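Local coordinates for arginase (PDB 4RHJ), which is of unknown function, an arginase-like protein with the arginase-deacetylase fold that evolved without the binuclear manganese cluster of true arginases, at residues E77-D82 against V93-V98; M150-K155 against K187-G192; D162-H167 against N235-F240. One frame throughout, in Å; residues are numbered along the deposited sequence. Where two conformers were deposited one is given.

Contact 1 (E77-D82 against V93-V98); sequences ELTIHD and VMFMPV
Ile80 and Val98 lie side by side and point the same way at the well-packed end of this strand pair, CD1 of Ile80 3.5 Å from CB of Val98. On the same face, bends at chi2 (124°) and chi3 (45°) bring CE of Met96 round to CD2 of Leu78, 3.7 Å away. Helix 303-316 covers this face through Ile316, which touches both Leu78 and Val98. Three straight backbone bonds fix the register: Val98 N gives a short one to Thr79 O (2.6 Å), His81 N reaches Val98 O at 2.9 Å, and Thr79 N reaches Met96 O at 3.1 Å from well above its carbonyl plane. This is a parallel pair at the margin of the arginase-fold sheet, 77-81 being an outermost strand within the chain and 95-103 its neighbour. Toward the start of the strands the grip slackens: the bond from Met96 N to Glu77 O is bent and weak. On the more open face, Thr79 sets CG2 over the face of the Phe95 ring as a CH-pi contact, 3.9 Å from the centroid. The extended Glu77 chain brings OE2 obliquely to 3.3 Å from CE1 of Phe95, while OE1 lies at the ring edge, the carboxylate turned 54° from the ring plane; Glu77 also packs on Arg206 of a second subunit. Farther along, CB of Pro97 meets the edge of the His81 ring, 3.3 Å from NE2.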
ATOM      1  N   GLU A  77     -11.381  19.985 -14.280  1.00 31.20           N
ATOM      2  CA  GLU A  77     -11.117  20.603 -12.981  1.00 35.05           C
ATOM      3  C   GLU A  77     -12.403  20.911 -12.190  1.00 40.49           C
ATOM      4  O   GLU A  77     -13.354  21.469 -12.745  1.00 25.52           O
ATOM      5  CB  GLU A  77     -10.282  21.884 -13.170  1.00 43.22           C
ATOM      6  CG  GLU A  77     -10.453  22.602 -14.521  1.00 33.50           C
ATOM      7  CD  GLU A  77      -9.524  23.812 -14.676  1.00 34.95           C
ATOM      8  OE1 GLU A  77      -8.839  23.918 -15.716  1.00 38.52           O
ATOM      9  OE2 GLU A  77      -9.479  24.658 -13.760  1.00 34.68           O
ATOM     10  N   LEU A  78     -12.432  20.545 -10.904  1.00 17.44           N
ATOM     11  CA  LEU A  78     -13.588  20.854 -10.054  1.00 15.69           C
ATOM     12  C   LEU A  78     -13.668  22.355  -9.765  1.00 31.11           C
ATOM     13  O   LEU A  78     -12.635  23.021  -9.631  1.00 33.58           O
ATOM     14  CB  LEU A  78     -13.536  20.087  -8.727  1.00 20.86           C
ATOM     15  CG  LEU A  78     -13.541  18.561  -8.620  1.00 16.26           C
ATOM     16  CD1 LEU A  78     -13.353  18.186  -7.168  1.00 30.03           C
ATOM     17  CD2 LEU A  78     -14.808  17.912  -9.179  1.00 11.35           C
ATOM     18  N   THR A  79     -14.896  22.878  -9.688  1.00 29.36           N
ATOM     19  CA  THR A  79     -15.151  24.272  -9.311  1.00 34.74           C
ATOM     20  C   THR A  79     -16.266  24.327  -8.239  1.00 21.21           C
ATOM     21  O   THR A  79     -17.384  23.894  -8.484  1.00 30.68           O
ATOM     22  CB  THR A  79     -15.526  25.152 -10.566  1.00 23.71           C
ATOM     23  OG1 THR A  79     -16.935  25.157 -10.787  1.00 25.44           O
ATOM     24  CG2 THR A  79     -14.842  24.645 -11.820  1.00 22.35           C
ATOM     25  N   ILE A  80     -15.955  24.852  -7.053  1.00 24.25           N
ATOM     26  CA  ILE A  80     -16.868  24.777  -5.899  1.00 23.86           C
ATOM     27  C   ILE A  80     -17.569  26.103  -5.529  1.00 23.68           C
ATOM     28  O   ILE A  80     -16.923  27.094  -5.174  1.00 21.87           O
ATOM     29  CB  ILE A  80     -16.117  24.251  -4.642  1.00 36.17           C
ATOM     30  CG1 ILE A  80     -15.502  22.862  -4.908  1.00 32.15           C
ATOM     31  CG2 ILE A  80     -17.019  24.282  -3.397  1.00 33.52           C
ATOM     32  CD1 ILE A  80     -16.479  21.700  -5.030  1.00 15.10           C
ATOM     33  N   HIS A  81     -18.902  26.083  -5.604  1.00 35.26           N
ATOM     34  CA  HIS A  81     -19.769  27.246  -5.353  1.00 29.92           C
ATOM     35  C   HIS A  81     -20.740  27.019  -4.205  1.00 28.62           C
ATOM     36  O   HIS A  81     -21.325  25.944  -4.066  1.00 26.70           O
ATOM     37  CB  HIS A  81     -20.591  27.596  -6.593  1.00 26.80           C
ATOM     38  CG  HIS A  81     -19.931  27.224  -7.875  1.00 23.11           C
ATOM     39  ND1 HIS A  81     -19.060  28.065  -8.533  1.00 30.97           N
ATOM     40  CD2 HIS A  81     -19.988  26.093  -8.612  1.00 28.11           C
ATOM     41  CE1 HIS A  81     -18.627  27.474  -9.631  1.00 29.11           C
ATOM     42  NE2 HIS A  81     -19.176  26.276  -9.701  1.00 18.46           N
ATOM     43  N   ASP A  82     -20.944  28.058  -3.410  1.00 42.17           N
ATOM     44  CA  ASP A  82     -21.816  27.956  -2.253  1.00 43.83           C
ATOM     45  C   ASP A  82     -23.230  28.510  -2.535  1.00 25.60           C
ATOM     46  O   ASP A  82     -24.212  28.079  -1.918  1.00 25.17           O
ATOM     47  CB  ASP A  82     -21.148  28.664  -1.067  1.00 26.71           C
ATOM     48  CG  ASP A  82     -19.836  28.006  -0.670  1.00 28.42           C
ATOM     49  OD1 ASP A  82     -19.701  26.775  -0.850  1.00 28.58           O
ATOM     50  OD2 ASP A  82     -18.939  28.714  -0.181  1.00 34.76           O
ATOM     51  N   VAL A  93     -13.750  22.775 -23.333  1.00 55.59           N
ATOM     52  CA  VAL A  93     -13.093  23.228 -22.104  1.00 56.46           C
ATOM     53  C   VAL A  93     -13.886  22.810 -20.870  1.00 55.39           C
ATOM     54  O   VAL A  93     -15.019  23.250 -20.653  1.00 53.70           O
ATOM     55  CB  VAL A  93     -12.900  24.756 -22.065  1.00 54.79           C
ATOM     56  CG1 VAL A  93     -12.335  25.177 -20.705  1.00 53.35           C
ATOM     57  CG2 VAL A  93     -11.984  25.195 -23.185  1.00 65.71           C
ATOM     58  N   MET A  94     -13.259  21.978 -20.050  1.00 55.87           N
ATOM     59  CA  MET A  94     -13.953  21.287 -18.985  1.00 20.41           C
ATOM     60  C   MET A  94     -13.768  21.949 -17.618  1.00 33.38           C
ATOM     61  O   MET A  94     -12.650  22.178 -17.153  1.00 26.20           O
ATOM     62  CB  MET A  94     -13.485  19.828 -18.948  1.00 29.37           C
ATOM     63  CG  MET A  94     -13.266  19.204 -20.345  1.00 46.02           C
ATOM     64  SD  MET A  94     -14.783  18.837 -21.285  1.00 51.47           S
ATOM     65  CE  MET A  94     -14.153  17.832 -22.622  1.00 56.50           C
ATOM     66  N   PHE A  95     -14.890  22.290 -17.005  1.00 27.62           N
ATOM     67  CA  PHE A  95     -14.953  22.584 -15.584  1.00 30.33           C
ATOM     68  C   PHE A  95     -15.848  21.511 -14.985  1.00 22.84           C
ATOM     69  O   PHE A  95     -16.387  20.688 -15.719  1.00 33.52           O
ATOM     70  CB  PHE A  95     -15.510  23.988 -15.319  1.00 23.56           C
ATOM     71  CG  PHE A  95     -14.456  25.069 -15.233  1.00 36.27           C
ATOM     72  CD1 PHE A  95     -13.112  24.779 -15.405  1.00 44.59           C
ATOM     73  CD2 PHE A  95     -14.816  26.382 -14.963  1.00 42.86           C
ATOM     74  CE1 PHE A  95     -12.153  25.778 -15.321  1.00 34.17           C
ATOM     75  CE2 PHE A  95     -13.855  27.379 -14.875  1.00 31.40           C
ATOM     76  CZ  PHE A  95     -12.523  27.072 -15.055  1.00 24.93           C
ATOM     77  N   MET A  96     -15.989  21.490 -13.666  1.00 20.22           N
ATOM     78  CA  MET A  96     -16.978  20.627 -13.012  1.00 26.56           C
ATOM     79  C   MET A  96     -17.572  21.305 -11.778  1.00 17.28           C
ATOM     80  O   MET A  96     -17.161  21.008 -10.649  1.00 28.57           O
ATOM     81  CB  MET A  96     -16.364  19.292 -12.612  1.00 30.73           C
ATOM     82  CG  MET A  96     -16.864  18.111 -13.410  1.00 29.52           C
ATOM     83  SD  MET A  96     -15.471  17.279 -14.155  1.00 31.54           S
ATOM     84  CE  MET A  96     -14.353  17.233 -12.777  1.00 30.06           C
ATOM     85  N   PRO A  97     -18.544  22.208 -11.998  1.00 20.28           N
ATOM     86  CA  PRO A  97     -19.157  23.077 -10.986  1.00 23.99           C
ATOM     87  C   PRO A  97     -19.929  22.335  -9.897  1.00 26.71           C
ATOM     88  O   PRO A  97     -20.998  21.790 -10.146  1.00 30.76           O
ATOM     89  CB  PRO A  97     -20.099  23.958 -11.819  1.00 26.41           C
ATOM     90  CG  PRO A  97     -19.524  23.951 -13.181  1.00 23.00           C
ATOM     91  CD  PRO A  97     -19.041  22.541 -13.345  1.00 38.07           C
ATOM     92  N   VAL A  98     -19.405  22.348  -8.680  1.00 22.88           N
ATOM     93  CA  VAL A  98     -20.057  21.619  -7.611  1.00 24.12           C
ATOM     94  C   VAL A  98     -20.559  22.527  -6.495  1.00 18.17           C
ATOM     95  O   VAL A  98     -19.855  23.407  -5.990  1.00 19.64           O
ATOM     96  CB  VAL A  98     -19.129  20.538  -7.031  1.00 37.05           C
ATOM     97  CG1 VAL A  98     -19.580  20.121  -5.636  1.00 23.98           C
ATOM     98  CG2 VAL A  98     -19.069  19.336  -7.973  1.00 29.28           C
TER

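Contact 2 (M150-K155 against K187-G192)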
ATOM      1  N   MET A 150     -31.194   8.145  -0.804  1.00 24.49           N
ATOM      2  CA  MET A 150     -30.927   8.905  -2.030  1.00 28.50           C
ATOM      3  C   MET A 150     -31.509   8.250  -3.282  1.00 19.90           C
ATOM      4  O   MET A 150     -32.069   8.926  -4.159  1.00 18.43           O
ATOM      5  CB  MET A 150     -29.416   9.098  -2.210  1.00 28.05           C
ATOM      6  CG  MET A 150     -28.738   9.946  -1.120  1.00 25.19           C
ATOM      7  SD  MET A 150     -26.944  10.013  -1.332  1.00 19.03           S
ATOM      8  CE  MET A 150     -26.801  10.972  -2.836  1.00 23.01           C
ATOM      9  N   VAL A 151     -31.371   6.936  -3.367  1.00 19.67           N
ATOM     10  CA  VAL A 151     -32.000   6.190  -4.443  1.00 16.69           C
ATOM     11  C   VAL A 151     -33.527   6.138  -4.260  1.00 20.64           C
ATOM     12  O   VAL A 151     -34.263   6.022  -5.236  1.00 24.59           O
ATOM     13  CB  VAL A 151     -31.419   4.760  -4.546  1.00 22.46           C
ATOM     14  CG1 VAL A 151     -31.600   4.058  -3.272  1.00 20.01           C
ATOM     15  CG2 VAL A 151     -32.080   3.967  -5.674  1.00 20.50           C
ATOM     16  N   GLU A 152     -34.019   6.259  -3.026  1.00 28.63           N
ATOM     17  CA  GLU A 152     -35.474   6.256  -2.822  1.00 25.06           C
ATOM     18  C   GLU A 152     -36.137   7.597  -3.140  1.00 24.55           C
ATOM     19  O   GLU A 152     -37.302   7.631  -3.535  1.00 19.36           O
ATOM     20  CB  GLU A 152     -35.817   5.824  -1.403  1.00 26.53           C
ATOM     21  CG  GLU A 152     -35.832   4.315  -1.262  1.00 22.02           C
ATOM     22  CD  GLU A 152     -36.548   3.856  -0.038  1.00 24.64           C
ATOM     23  OE1 GLU A 152     -36.395   4.516   1.007  1.00 32.29           O
ATOM     24  OE2 GLU A 152     -37.259   2.837  -0.123  1.00 30.75           O
ATOM     25  N   ALA A 153     -35.388   8.686  -2.981  1.00 19.63           N
ATOM     26  CA  ALA A 153     -35.801  10.007  -3.449  1.00 13.35           C
ATOM     27  C   ALA A 153     -35.874  10.071  -4.970  1.00 32.38           C
ATOM     28  O   ALA A 153     -36.628  10.862  -5.537  1.00 24.16           O
ATOM     29  CB  ALA A 153     -34.863  11.034  -2.957  1.00 19.24           C
ATOM     30  N   TYR A 154     -35.069   9.237  -5.621  1.00 26.52           N
ATOM     31  CA  TYR A 154     -34.985   9.205  -7.080  1.00 27.97           C
ATOM     32  C   TYR A 154     -36.165   8.466  -7.673  1.00 26.41           C
ATOM     33  O   TYR A 154     -36.773   8.911  -8.650  1.00 25.12           O
ATOM     34  CB  TYR A 154     -33.678   8.541  -7.536  1.00 39.67           C
ATOM     35  CG  TYR A 154     -33.371   8.757  -8.995  1.00 25.04           C
ATOM     36  CD1 TYR A 154     -34.001   8.009  -9.977  1.00 26.75           C
ATOM     37  CD2 TYR A 154     -32.458   9.717  -9.389  1.00 30.60           C
ATOM     38  CE1 TYR A 154     -33.730   8.213 -11.303  1.00 38.67           C
ATOM     39  CE2 TYR A 154     -32.179   9.931 -10.720  1.00 25.75           C
ATOM     40  CZ  TYR A 154     -32.817   9.180 -11.670  1.00 28.88           C
ATOM     41  OH  TYR A 154     -32.539   9.394 -12.994  1.00 26.93           O
ATOM     42  N   LYS A 155     -36.470   7.321  -7.076  1.00 25.47           N
ATOM     43  CA  LYS A 155     -37.561   6.476  -7.528  1.00 24.87           C
ATOM     44  C   LYS A 155     -38.916   7.095  -7.187  1.00 21.54           C
ATOM     45  O   LYS A 155     -39.921   6.803  -7.823  1.00 32.06           O
ATOM     46  CB  LYS A 155     -37.437   5.087  -6.906  1.00 34.49           C
ATOM     47  CG  LYS A 155     -38.142   3.993  -7.687  1.00 47.21           C
ATOM     48  CD  LYS A 155     -37.536   3.818  -9.068  1.00 34.41           C
ATOM     49  CE  LYS A 155     -38.069   2.569  -9.726  1.00 30.50           C
ATOM     50  NZ  LYS A 155     -37.458   2.368 -11.052  1.00 36.51           N
ATOM     51  N   LYS A 187     -37.397  -4.138  -2.165  1.00 40.06           N
ATOM     52  CA  LYS A 187     -38.416  -3.159  -2.520  1.00 28.59           C
ATOM     53  C   LYS A 187     -38.595  -3.109  -4.033  1.00 28.23           C
ATOM     54  O   LYS A 187     -39.429  -2.361  -4.545  1.00 30.93           O
ATOM     55  CB  LYS A 187     -38.057  -1.775  -1.969  1.00 25.50           C
ATOM     56  CG  LYS A 187     -38.753  -1.456  -0.639  1.00 42.00           C
ATOM     57  CD  LYS A 187     -38.481  -0.034  -0.156  1.00 31.37           C
ATOM     58  CE  LYS A 187     -39.578   0.452   0.805  1.00 51.85           C
ATOM     59  NZ  LYS A 187     -40.867   0.783   0.109  1.00 23.44           N
ATOM     60  N   GLY A 188     -37.816  -3.924  -4.738  1.00 32.81           N
ATOM     61  CA  GLY A 188     -37.866  -3.986  -6.185  1.00 21.17           C
ATOM     62  C   GLY A 188     -37.671  -2.632  -6.824  1.00 15.32           C
ATOM     63  O   GLY A 188     -38.268  -2.326  -7.853  1.00 34.47           O
ATOM     64  N   LEU A 189     -36.849  -1.808  -6.193  1.00 20.52           N
ATOM     65  CA  LEU A 189     -36.469  -0.517  -6.744  1.00 26.35           C
ATOM     66  C   LEU A 189     -35.253  -0.738  -7.626  1.00 25.51           C
ATOM     67  O   LEU A 189     -34.997  -0.006  -8.572  1.00 24.72           O
ATOM     68  CB  LEU A 189     -36.169   0.490  -5.626  1.00 28.86           C
ATOM     69  CG  LEU A 189     -37.298   0.786  -4.624  1.00 25.12           C
ATOM     70  CD1 LEU A 189     -36.841   1.781  -3.580  1.00 39.11           C
ATOM     71  CD2 LEU A 189     -38.545   1.306  -5.318  1.00 40.64           C
ATOM     72  N   LEU A 190     -34.528  -1.801  -7.309  1.00 32.01           N
ATOM     73  CA  LEU A 190     -33.284  -2.131  -7.976  1.00 32.58           C
ATOM     74  C   LEU A 190     -33.494  -3.138  -9.090  1.00 41.05           C
ATOM     75  O   LEU A 190     -33.889  -4.276  -8.840  1.00 48.44           O
ATOM     76  CB  LEU A 190     -32.284  -2.675  -6.961  1.00 23.80           C
ATOM     77  CG  LEU A 190     -31.162  -1.717  -6.590  1.00 24.81           C
ATOM     78  CD1 LEU A 190     -31.670  -0.285  -6.575  1.00 31.37           C
ATOM     79  CD2 LEU A 190     -30.541  -2.099  -5.257  1.00 24.30           C
ATOM     80  N   LYS A 191     -33.220  -2.720 -10.320  1.00 36.24           N
ATOM     81  CA  LYS A 191     -33.305  -3.631 -11.454  1.00 49.86           C
ATOM     82  C   LYS A 191     -31.986  -4.406 -11.607  1.00 38.66           C
ATOM     83  O   LYS A 191     -31.831  -5.210 -12.528  1.00 31.14           O
ATOM     84  CB  LYS A 191     -33.642  -2.867 -12.737  1.00 42.67           C
ATOM     85  CG  LYS A 191     -34.649  -3.563 -13.654  1.00 44.70           C
ATOM     86  CD  LYS A 191     -36.091  -3.390 -13.169  1.00 45.43           C
ATOM     87  CE  LYS A 191     -37.088  -3.877 -14.225  1.00 46.88           C
ATOM     88  NZ  LYS A 191     -38.529  -3.715 -13.846  1.00 29.52           N
ATOM     89  N   GLY A 192     -31.041  -4.160 -10.698  1.00 36.10           N
ATOM     90  CA  GLY A 192     -29.775  -4.877 -10.699  1.00 32.26           C
ATOM     91  C   GLY A 192     -28.727  -4.344  -9.736  1.00 23.44           C
ATOM     92  O   GLY A 192     -28.696  -3.152  -9.462  1.00 21.87           O
TER
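Leu189 and Lys155 are brought together by their first torsions. In Leu189, CG stands opposite the carbonyl carbon (chi1 -59°), which sends the forked end of the side chain at the helix. Lys155 turns its CG the other way, opposite its own backbone N (chi1 -157°), which lays CG against CD2 of the leucine; the chain then bends at chi2 and runs on past it. The two branches of Leu189 divide the helix surface between them: CD1 rests 3.6 Å from CG of Glu152, three residues before Lys155, and CD2 lies 3.6 Å from CG of Lys155. Glu152 lies across the leucine, while Lys155 and Leu189 run antiparallel past each other. Deeper in, Val151 CG2 and Leu190 CD1 make a looser contact at 4.4 Å, and Leu184 of helix 180-186 packs against both residues.

The contact joins helix 148-157, through Val151, Glu152 and Lys155, to the link between helix 180-186 and strand 190-196. That link begins with a Schellman motif, in which Gly188 takes a positive phi just after the helix, and the chain then leads through Leu189 into the strand.

At the exposed edge, OE2 of Glu152 approaches the methylene CD of Lys187 at 3.1 Å. The lysine chain then bends at chi4 (-74°) and turns its amino group away, leaving NZ of Lys187 4.2 Å from OE2 of Glu152, too far for a salt bridge. The other carboxylate oxygen, OE1, is hydrogen-bonded to Tyr120 OH. The joint is therefore chiefly apolar, built on leucine and the aliphatic parts of charged chains, with the opposite charges of Glu152 and Lys187 probably adding only a modest attraction.

Contact 3 (D162-H167 against N235-F240); sequences DIVIVH and NDYPVF
Val164 is gripped through both of its backbone polar atoms. Its N donates to Pro238 O at 3.2 Å, and its O accepts from Phe240 N at 3.1 Å; Val166 N then reaches Phe240 O, also at 3.1 Å. All three bonds are nearly straight, and they set Val164 and Ile165 beside Val239 and Phe240 as parallel neighbours in the sheet. The second strand runs on to Asp244, a manganese ligand in another crystal structure of this protein, with no metal bound here.

Apolar contacts flank this backbone on two faces. Phe240 holds CG opposite its backbone N (chi1 -177°), which carries the ring off along the face shared with Ile165 and onto Met150 of helix 148-157; Ile165 CG1, in the conformer given, is 3.9 Å from Phe240 CB. On the other face, Val166 CG2 meets Val239 CG1, and Val164 CG1 touches Tyr237 CB at 3.6 Å.

The aromatic contact is between Asp162 and Tyr237: CB of Asp162 sits at the ring edge, 3.7 Å from CD1, with carboxylate and ring planes 28° apart.

CD of Pro238 comes to 3.2 Å from Asp162 O, a buried oxygen with no polar partner in the model. Proline has no N-H to offer, so this carbonyl goes without its backbone donor and the first bond is Val164 N to Pro238 O.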
ATOM      1  N   ASP A 162     -35.368   2.956 -14.392  1.00 29.04           N
ATOM      2  CA  ASP A 162     -34.713   1.783 -13.814  1.00 41.72           C
ATOM      3  C   ASP A 162     -33.400   2.167 -13.123  1.00 37.29           C
ATOM      4  O   ASP A 162     -32.482   2.655 -13.775  1.00 48.21           O
ATOM      5  CB  ASP A 162     -34.437   0.739 -14.898  1.00 42.70           C
ATOM      6  CG  ASP A 162     -35.703   0.169 -15.498  1.00 39.37           C
ATOM      7  OD1 ASP A 162     -36.717   0.083 -14.772  1.00 39.21           O
ATOM      8  OD2 ASP A 162     -35.677  -0.202 -16.696  1.00 41.98           O
ATOM      9  N   ILE A 163     -33.304   1.949 -11.815  1.00 33.18           N
ATOM     10  CA  ILE A 163     -32.083   2.288 -11.083  1.00 38.31           C
ATOM     11  C   ILE A 163     -31.236   1.065 -10.769  1.00 32.14           C
ATOM     12  O   ILE A 163     -31.711   0.117 -10.155  1.00 25.14           O
ATOM     13  CB  ILE A 163     -32.391   2.998  -9.756  1.00 23.14           C
ATOM     14  CG1 ILE A 163     -33.265   4.234  -9.996  1.00 29.94           C
ATOM     15  CG2 ILE A 163     -31.091   3.334  -9.029  1.00 34.47           C
ATOM     16  CD1 ILE A 163     -33.721   4.923  -8.729  1.00 27.64           C
ATOM     17  N   VAL A 164     -29.977   1.090 -11.189  1.00 37.79           N
ATOM     18  CA  VAL A 164     -29.056   0.038 -10.791  1.00 23.99           C
ATOM     19  C   VAL A 164     -28.027   0.633  -9.857  1.00 22.18           C
ATOM     20  O   VAL A 164     -27.946   1.846  -9.716  1.00 29.97           O
ATOM     21  CB  VAL A 164     -28.367  -0.621 -11.987  1.00 31.98           C
ATOM     22  CG1 VAL A 164     -29.368  -0.833 -13.111  1.00 32.43           C
ATOM     23  CG2 VAL A 164     -27.185   0.213 -12.456  1.00 28.33           C
ATOM     24  N   ILE A 165     -27.255  -0.227  -9.211  1.00 17.31           N
ATOM     25  CA  ILE A 165     -26.262   0.211  -8.238  0.50 26.16           C
ATOM     26  C   ILE A 165     -24.930  -0.487  -8.472  1.00 15.70           C
ATOM     27  O   ILE A 165     -24.884  -1.695  -8.650  1.00 23.54           O
ATOM     28  CB  ILE A 165     -26.733  -0.055  -6.785  0.50 20.82           C
ATOM     29  CG1 ILE A 165     -27.938   0.827  -6.446  0.50 27.48           C
ATOM     30  CG2 ILE A 165     -25.615   0.209  -5.798  0.50 26.18           C
ATOM     31  CD1 ILE A 165     -28.329   0.789  -4.997  0.50 20.91           C
ATOM     32  N   VAL A 166     -23.850   0.284  -8.489  1.00 20.76           N
ATOM     33  CA  VAL A 166     -22.510  -0.298  -8.527  1.00 15.13           C
ATOM     34  C   VAL A 166     -21.897  -0.206  -7.120  1.00 21.70           C
ATOM     35  O   VAL A 166     -21.497   0.874  -6.692  1.00 20.34           O
ATOM     36  CB  VAL A 166     -21.611   0.395  -9.565  1.00 16.53           C
ATOM     37  CG1 VAL A 166     -20.199  -0.157  -9.502  1.00 20.53           C
ATOM     38  CG2 VAL A 166     -22.159   0.189 -10.954  1.00 17.52           C
ATOM     39  N   HIS A 167     -21.850  -1.332  -6.397  1.00 20.16           N
ATOM     40  CA  HIS A 167     -21.470  -1.318  -4.970  1.00 24.55           C
ATOM     41  C   HIS A 167     -20.056  -1.846  -4.718  1.00 15.09           C
ATOM     42  O   HIS A 167     -19.742  -3.003  -4.986  1.00 16.44           O
ATOM     43  CB  HIS A 167     -22.483  -2.117  -4.113  1.00 13.87           C
ATOM     44  CG  HIS A 167     -22.167  -2.126  -2.641  1.00 22.09           C
ATOM     45  ND1 HIS A 167     -22.039  -3.290  -1.914  1.00 28.42           N
ATOM     46  CD2 HIS A 167     -21.925  -1.113  -1.770  1.00 13.02           C
ATOM     47  CE1 HIS A 167     -21.749  -2.994  -0.657  1.00 22.03           C
ATOM     48  NE2 HIS A 167     -21.678  -1.682  -0.546  1.00 18.54           N
ATOM     49  N   ASN A 235     -24.156  -0.070 -20.254  1.00 46.79           N
ATOM     50  CA  ASN A 235     -25.602  -0.120 -20.025  1.00 55.01           C
ATOM     51  C   ASN A 235     -26.237   1.247 -20.237  1.00 35.08           C
ATOM     52  O   ASN A 235     -25.566   2.269 -20.142  1.00 26.76           O
ATOM     53  CB  ASN A 235     -25.912  -0.633 -18.616  1.00 46.01           C
ATOM     54  CG  ASN A 235     -25.341   0.259 -17.546  1.00 19.66           C
ATOM     55  OD1 ASN A 235     -26.012   1.141 -17.029  1.00 25.81           O
ATOM     56  ND2 ASN A 235     -24.086   0.050 -17.230  1.00 33.59           N
ATOM     57  N   ASP A 236     -27.539   1.247 -20.506  1.00 34.67           N
ATOM     58  CA  ASP A 236     -28.306   2.473 -20.639  1.00 31.20           C
ATOM     59  C   ASP A 236     -29.113   2.743 -19.368  1.00 28.28           C
ATOM     60  O   ASP A 236     -30.030   3.566 -19.374  1.00 33.85           O
ATOM     61  CB  ASP A 236     -29.235   2.387 -21.857  1.00 27.55           C
ATOM     62  CG  ASP A 236     -28.490   2.020 -23.136  1.00 34.74           C
ATOM     63  OD1 ASP A 236     -27.370   1.479 -23.033  1.00 34.71           O
ATOM     64  OD2 ASP A 236     -29.020   2.267 -24.240  1.00 29.81           O
ATOM     65  N   TYR A 237     -28.771   2.034 -18.287  1.00 39.98           N
ATOM     66  CA  TYR A 237     -29.471   2.130 -17.000  1.00 45.23           C
ATOM     67  C   TYR A 237     -28.777   3.088 -16.035  1.00 34.34           C
ATOM     68  O   TYR A 237     -27.606   2.885 -15.729  1.00 26.44           O
ATOM     69  CB  TYR A 237     -29.577   0.746 -16.341  1.00 31.60           C
ATOM     70  CG  TYR A 237     -30.317  -0.274 -17.163  1.00 19.58           C
ATOM     71  CD1 TYR A 237     -31.685  -0.450 -17.022  1.00 32.07           C
ATOM     72  CD2 TYR A 237     -29.650  -1.060 -18.087  1.00 33.28           C
ATOM     73  CE1 TYR A 237     -32.369  -1.384 -17.782  1.00 37.49           C
ATOM     74  CE2 TYR A 237     -30.320  -1.997 -18.852  1.00 37.63           C
ATOM     75  CZ  TYR A 237     -31.681  -2.156 -18.696  1.00 37.00           C
ATOM     76  OH  TYR A 237     -32.356  -3.085 -19.456  1.00 38.58           O
ATOM     77  N   PRO A 238     -29.506   4.122 -15.545  1.00 29.85           N
ATOM     78  CA  PRO A 238     -29.039   5.147 -14.595  1.00 30.65           C
ATOM     79  C   PRO A 238     -28.274   4.574 -13.402  1.00 19.77           C
ATOM     80  O   PRO A 238     -28.767   3.677 -12.735  1.00 22.37           O
ATOM     81  CB  PRO A 238     -30.343   5.805 -14.133  1.00 25.37           C
ATOM     82  CG  PRO A 238     -31.232   5.680 -15.303  1.00 34.50           C
ATOM     83  CD  PRO A 238     -30.913   4.348 -15.926  1.00 27.40           C
ATOM     84  N   VAL A 239     -27.083   5.092 -13.134  1.00 14.91           N
ATOM     85  CA  VAL A 239     -26.218   4.490 -12.136  1.00 12.16           C
ATOM     86  C   VAL A 239     -26.173   5.252 -10.809  1.00 18.66           C
ATOM     87  O   VAL A 239     -25.875   6.430 -10.771  1.00 23.33           O
ATOM     88  CB  VAL A 239     -24.751   4.342 -12.653  1.00 27.93           C
ATOM     89  CG1 VAL A 239     -23.900   3.639 -11.618  1.00 10.11           C
ATOM     90  CG2 VAL A 239     -24.701   3.564 -13.960  1.00 32.50           C
ATOM     91  N   PHE A 240     -26.487   4.555  -9.727  1.00 15.10           N
ATOM     92  CA  PHE A 240     -26.153   5.012  -8.385  1.00 15.36           C
ATOM     93  C   PHE A 240     -24.771   4.476  -8.088  1.00 14.85           C
ATOM     94  O   PHE A 240     -24.462   3.330  -8.399  1.00 19.32           O
ATOM     95  CB  PHE A 240     -27.168   4.507  -7.351  1.00 21.11           C
ATOM     96  CG  PHE A 240     -26.925   5.005  -5.945  1.00 34.05           C
ATOM     97  CD1 PHE A 240     -27.726   6.002  -5.393  1.00 30.89           C
ATOM     98  CD2 PHE A 240     -25.911   4.463  -5.161  1.00 19.38           C
ATOM     99  CE1 PHE A 240     -27.504   6.463  -4.091  1.00 29.59           C
ATOM    100  CE2 PHE A 240     -25.685   4.925  -3.867  1.00 23.54           C
ATOM    101  CZ  PHE A 240     -26.485   5.919  -3.334  1.00 16.81           C
TER

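All three contacts belong to one parallel sheet and its covering helices. Contact 1 closes early in the chain, at the margin of the sheet, before contacts 2 and 3 open; its centre lies about 28 Å from that of contact 2 and 24 Å from that of contact 3, and it touches neither. Contacts 2 and 3 alternate along the chain, their centres about 10 Å apart. Strand 163-168 follows helix 148-157 and pairs with both 190-196 and 239-244: Lys191 N lies 3.2 Å from Ile163 O, a probable hydrogen bond, and Val151 packs on Ile163. Contacts 2 and 3 thus tie helix 148-157 and strands 190-196, 163-168 and 239-244 together; the last of these carries Asp244.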